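Local coordinates for 2-c-methyl-d-erythritol 4-phosphate cytidylyltransferase (Streptococcus pneumoniae, PDB 2VSH), which transfers the cytidylyl group of CTP to D-ribitol 5-phosphate, making CDP-activated ribitol for teichoic acid precursors, at the interface of chains A and B. Coordinates in Å, arbitrary orientation; residue numbers count along the deposited sequence, not the author numbering. Chains: chain A/B, 2-c-methyl-d-erythritol 4-phosphate cytidylyltransferase.

Contact 1: the interface of chains A and B. Residues chain A 148, 150, 155-156; chain B 138, 140, 208, 210.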
loop_
_atom_site.group_PDB
_atom_site.type_symbol
_atom_site.label_atom_id
_atom_site.label_comp_id
_atom_site.label_asym_id
_atom_site.label_seq_id
_atom_site.Cartn_x
_atom_site.Cartn_y
_atom_site.Cartn_z
ATOM N N VAL A 148 1.266 -6.000 8.138
ATOM C CA VAL A 148 0.944 -7.009 9.132
ATOM C C VAL A 148 0.708 -8.362 8.428
ATOM O O VAL A 148 0.061 -8.418 7.378
ATOM C CB VAL A 148 -0.281 -6.545 9.958
ATOM C CG1 VAL A 148 -1.127 -7.690 10.412
ATOM C CG2 VAL A 148 0.177 -5.703 11.136
ATOM N N SER A 150 -0.907 -12.215 8.599
ATOM C CA SER A 150 -1.835 -13.141 9.228
ATOM C C SER A 150 -2.115 -14.280 8.261
ATOM O O SER A 150 -2.741 -14.068 7.223
ATOM C CB SER A 150 -3.141 -12.437 9.605
ATOM O OG SER A 150 -4.033 -13.348 10.229
ATOM N N PHE A 155 -6.110 -13.365 13.306
ATOM C CA PHE A 155 -5.211 -12.711 14.257
ATOM C C PHE A 155 -3.822 -12.539 13.657
ATOM O O PHE A 155 -3.472 -13.211 12.692
ATOM C CB PHE A 155 -5.180 -13.447 15.623
ATOM C CG PHE A 155 -4.708 -14.881 15.551
ATOM C CD1 PHE A 155 -3.348 -15.194 15.674
ATOM C CD2 PHE A 155 -5.624 -15.924 15.384
ATOM C CE1 PHE A 155 -2.895 -16.517 15.618
ATOM C CE2 PHE A 155 -5.185 -17.266 15.318
ATOM C CZ PHE A 155 -3.813 -17.559 15.438
ATOM N N ILE A 156 -3.041 -11.616 14.205
ATOM C CA ILE A 156 -1.709 -11.365 13.671
ATOM C C ILE A 156 -0.787 -12.533 14.003
ATOM O O ILE A 156 -0.635 -12.912 15.172
ATOM C CB ILE A 156 -1.097 -10.034 14.179
ATOM C CG1 ILE A 156 -1.960 -8.845 13.748
ATOM C CG2 ILE A 156 0.323 -9.879 13.660
ATOM C CD1 ILE A 156 -1.459 -7.478 14.248
ATOM N N ASP B 138 -6.361 -4.726 15.606
ATOM C CA ASP B 138 -5.698 -3.944 14.567
ATOM C C ASP B 138 -6.629 -3.864 13.354
ATOM O O ASP B 138 -7.003 -4.889 12.796
ATOM C CB ASP B 138 -4.383 -4.643 14.158
ATOM C CG ASP B 138 -3.394 -3.705 13.464
ATOM O OD1 ASP B 138 -3.692 -2.510 13.314
ATOM O OD2 ASP B 138 -2.295 -4.168 13.071
ATOM N N VAL B 140 -7.453 -3.257 9.526
ATOM C CA VAL B 140 -6.534 -3.727 8.505
ATOM C C VAL B 140 -7.262 -3.962 7.176
ATOM O O VAL B 140 -8.464 -4.188 7.166
ATOM C CB VAL B 140 -5.819 -4.999 9.076
ATOM C CG1 VAL B 140 -6.053 -6.221 8.261
ATOM C CG2 VAL B 140 -4.341 -4.734 9.405
ATOM N N VAL B 208 -3.711 -10.389 19.044
ATOM C CA VAL B 208 -4.338 -9.240 18.411
ATOM C C VAL B 208 -5.154 -9.610 17.173
ATOM O O VAL B 208 -4.656 -10.186 16.201
ATOM C CB VAL B 208 -3.378 -7.997 18.258
ATOM C CG1 VAL B 208 -1.930 -8.367 18.458
ATOM C CG2 VAL B 208 -3.609 -7.239 16.964
ATOM N N LEU B 210 -7.668 -9.087 13.913
ATOM C CA LEU B 210 -7.822 -8.179 12.791
ATOM C C LEU B 210 -9.284 -7.726 12.693
ATOM O O LEU B 210 -10.199 -8.557 12.678
ATOM C CB LEU B 210 -7.391 -8.842 11.471
ATOM C CG LEU B 210 -5.955 -9.329 11.252
ATOM C CD1 LEU B 210 -5.810 -9.820 9.830
ATOM C CD2 LEU B 210 -4.910 -8.257 11.551
HETATM O O HOH W 1 -1.599 -11.804 17.522
#
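A:Ile156 lies against B:Val208, B:Leu210 and B:Asp138, where the segment after strand 147-149 of one IspD/TarI-family cytidylyltransferase subunit reaches strands 136-142 and 208-212 of the other. Its backbone N donates to B:Val208 O over 2.9 Å (158° at H), approaching almost in line with the carbonyl. A water also bridges A:Ile156 O and B:Val208 N, tying both polar backbone groups of A:Ile156 to the same residue.

From this backbone clamp the A:Ile156 side chain runs into the partner. CB sits 4.1 Å from B:Val208 O. CG1, opposite the carbonyl carbon (chi1 -61°), meets B:Leu210 CD2 at 3.7 Å, the two side chains crossing at roughly a right angle. An extended chi2 of 178° then carries CD1 onward to B:Val208 CG2, a tight methyl contact of 3.5 Å. CD1 also comes within 3.6 Å of B:Asp138 OD2, a carboxylate oxygen.

That same oxygen lies 3.5 Å from A:Val148 CG2, while the other methyl of the valine, CG1, rests against B:Leu210 CD2, the two side chains passing in opposite directions. B:Leu210 thus divides its fork: CD2 serves A:Ile156 and A:Val148, and CD1 touches A:Ser150 CB at 3.7 Å. The hydroxyl of A:Ser150 turns back to its own chain, where OG donates to A:Phe155 O (2.5 Å) from above the carbonyl plane. This bond ties the serine to the residue just before A:Ile156.

Contact 2: the interface of chains A and B. Residues chain A 148-151, 153; chain B 164-166, 210.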
loop_
_atom_site.group_PDB
_atom_site.type_symbol
_atom_site.label_atom_id
_atom_site.label_comp_id
_atom_site.label_asym_id
_atom_site.label_seq_id
_atom_site.Cartn_x
_atom_site.Cartn_y
_atom_site.Cartn_z
ATOM N N VAL A 148 1.266 -6.000 8.138
ATOM C CA VAL A 148 0.944 -7.009 9.132
ATOM C C VAL A 148 0.708 -8.362 8.428
ATOM O O VAL A 148 0.061 -8.418 7.378
ATOM C CB VAL A 148 -0.281 -6.545 9.958
ATOM C CG1 VAL A 148 -1.127 -7.690 10.412
ATOM C CG2 VAL A 148 0.177 -5.703 11.136
ATOM N N GLU A 149 1.251 -9.438 9.002
ATOM C CA GLU A 149 1.043 -10.789 8.474
ATOM C C GLU A 149 0.006 -11.555 9.296
ATOM O O GLU A 149 0.033 -11.545 10.529
ATOM C CB GLU A 149 2.357 -11.579 8.457
ATOM C CG GLU A 149 2.290 -12.874 7.660
ATOM C CD GLU A 149 3.149 -13.958 8.260
ATOM O OE1 GLU A 149 2.709 -14.599 9.253
ATOM O OE2 GLU A 149 4.270 -14.167 7.746
ATOM N N SER A 150 -0.907 -12.215 8.599
ATOM C CA SER A 150 -1.835 -13.141 9.228
ATOM C C SER A 150 -2.115 -14.280 8.261
ATOM O O SER A 150 -2.741 -14.068 7.223
ATOM C CB SER A 150 -3.141 -12.437 9.605
ATOM O OG SER A 150 -4.033 -13.348 10.229
ATOM N N THR A 151 -1.646 -15.484 8.599
ATOM C CA THR A 151 -1.895 -16.672 7.770
ATOM C C THR A 151 -3.366 -17.091 7.828
ATOM O O THR A 151 -3.927 -17.599 6.846
ATOM C CB THR A 151 -1.011 -17.866 8.208
ATOM O OG1 THR A 151 -1.095 -18.015 9.630
ATOM C CG2 THR A 151 0.444 -17.626 7.832
ATOM N N GLY A 153 -5.948 -14.989 8.862
ATOM C CA GLY A 153 -6.846 -13.866 8.573
ATOM C C GLY A 153 -7.722 -13.455 9.740
ATOM O O GLY A 153 -8.642 -12.646 9.582
ATOM N N HIS B 164 -1.464 -13.426 2.579
ATOM C CA HIS B 164 -1.361 -13.410 4.047
ATOM C C HIS B 164 -0.972 -12.047 4.613
ATOM O O HIS B 164 -0.794 -11.907 5.819
ATOM C CB HIS B 164 -0.372 -14.483 4.527
ATOM C CG HIS B 164 -0.778 -15.884 4.172
ATOM N ND1 HIS B 164 0.138 -16.893 3.978
ATOM C CD2 HIS B 164 -1.998 -16.442 3.986
ATOM C CE1 HIS B 164 -0.500 -18.015 3.691
ATOM N NE2 HIS B 164 -1.798 -17.768 3.692
ATOM N N LEU B 165 -0.856 -11.049 3.738
ATOM C CA LEU B 165 -0.356 -9.735 4.126
ATOM C C LEU B 165 -1.462 -8.709 4.121
ATOM O O LEU B 165 -2.393 -8.778 3.305
ATOM C CB LEU B 165 0.811 -9.289 3.240
ATOM C CG LEU B 165 2.086 -10.148 3.318
ATOM C CD1 LEU B 165 3.098 -9.638 2.297
ATOM C CD2 LEU B 165 2.688 -10.124 4.711
ATOM N N TYR B 166 -1.356 -7.782 5.069
ATOM C CA TYR B 166 -2.374 -6.778 5.318
ATOM C C TYR B 166 -1.706 -5.427 5.539
ATOM O O TYR B 166 -0.624 -5.353 6.138
ATOM C CB TYR B 166 -3.198 -7.194 6.549
ATOM C CG TYR B 166 -3.978 -8.466 6.320
ATOM C CD1 TYR B 166 -5.264 -8.423 5.791
ATOM C CD2 TYR B 166 -3.421 -9.716 6.605
ATOM C CE1 TYR B 166 -5.997 -9.587 5.562
ATOM C CE2 TYR B 166 -4.137 -10.886 6.372
ATOM C CZ TYR B 166 -5.433 -10.810 5.853
ATOM O OH TYR B 166 -6.165 -11.952 5.621
ATOM N N LEU B 210 -7.668 -9.087 13.913
ATOM C CA LEU B 210 -7.822 -8.179 12.791
ATOM C C LEU B 210 -9.284 -7.726 12.693
ATOM O O LEU B 210 -10.199 -8.557 12.678
ATOM C CB LEU B 210 -7.391 -8.842 11.471
ATOM C CG LEU B 210 -5.955 -9.329 11.252
ATOM C CD1 LEU B 210 -5.810 -9.820 9.830
ATOM C CD2 LEU B 210 -4.910 -8.257 11.551
HETATM O O HOH W 2 -4.645 -14.548 5.576
#
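An antiparallel beta-ladder between two subunits, A:Val148 to A:Ser150 against B:His164 to B:Tyr166, joins strand 147-149 to strand 165-169 of the partner. Sheet pairing of this kind by the arms of an IspD/TarI-family enzyme probably helps to hold the dimer together, and two-fold symmetry repeats it with the chains exchanged. A:Val148 and B:Tyr166 face each other in a reciprocal pair: A:Val148 N gives a nearly straight bond to B:Tyr166 O (2.8 Å, 176° at H), and B:Tyr166 N returns one to A:Val148 O at 2.8 Å. A further rung runs from A:Ser150 N to B:His164 O, also 2.8 Å.

The side chain of B:Tyr166 stays close to this ladder. With CG opposite the carbonyl carbon (chi1 -65°) and chi2 at -89°, the ring presents its edge to A:Val148 O and A:Ser150 O, which both lie in its plane. CE2 touches A:Ser150 CB at 3.7 Å, and B:Leu210 CD1 covers the centre of one face from within the same chain. At the far end of the ring the phenol OH packs against A:Gly153 CA. It also shares a water with A:Ser150 O, the water lying 3.0 Å from B:Tyr166 OH and 2.6 Å from that carbonyl oxygen. A:Gly153 N donates to A:Ser150 OG, which probably helps to shape the turn beside the phenol.

B:His164 extends the contact beyond the paired strands. A:Thr151 CA sits over one face of the imidazole, offset toward the rim and 4.0 Å from the ring centroid, in a CH-pi contact, while A:Thr151 CG2 approaches ND1. Where A:Glu149 pairs with B:Leu165, their side chains cross obliquely, A:Glu149 CB meeting B:Leu165 CD2 at 4.0 Å.

Contact 1 and contact 2 are neighbouring stretches of one continuous interface, the centres of their C-alpha atoms about 6 Å apart. A:Val148, A:Ser150 and B:Leu210 belong to both. Strand 147-149 of chain A and the segment after it are therefore held from two directions: contact 2 pairs the strand with strand 165-169, whereas contact 1 beds its flank and the returning chain on strands 136-142 and 208-212. Because the two-fold axis repeats both with the chains exchanged, each subunit both supplies and receives such an arm, an interlocking that probably stabilises the dimer.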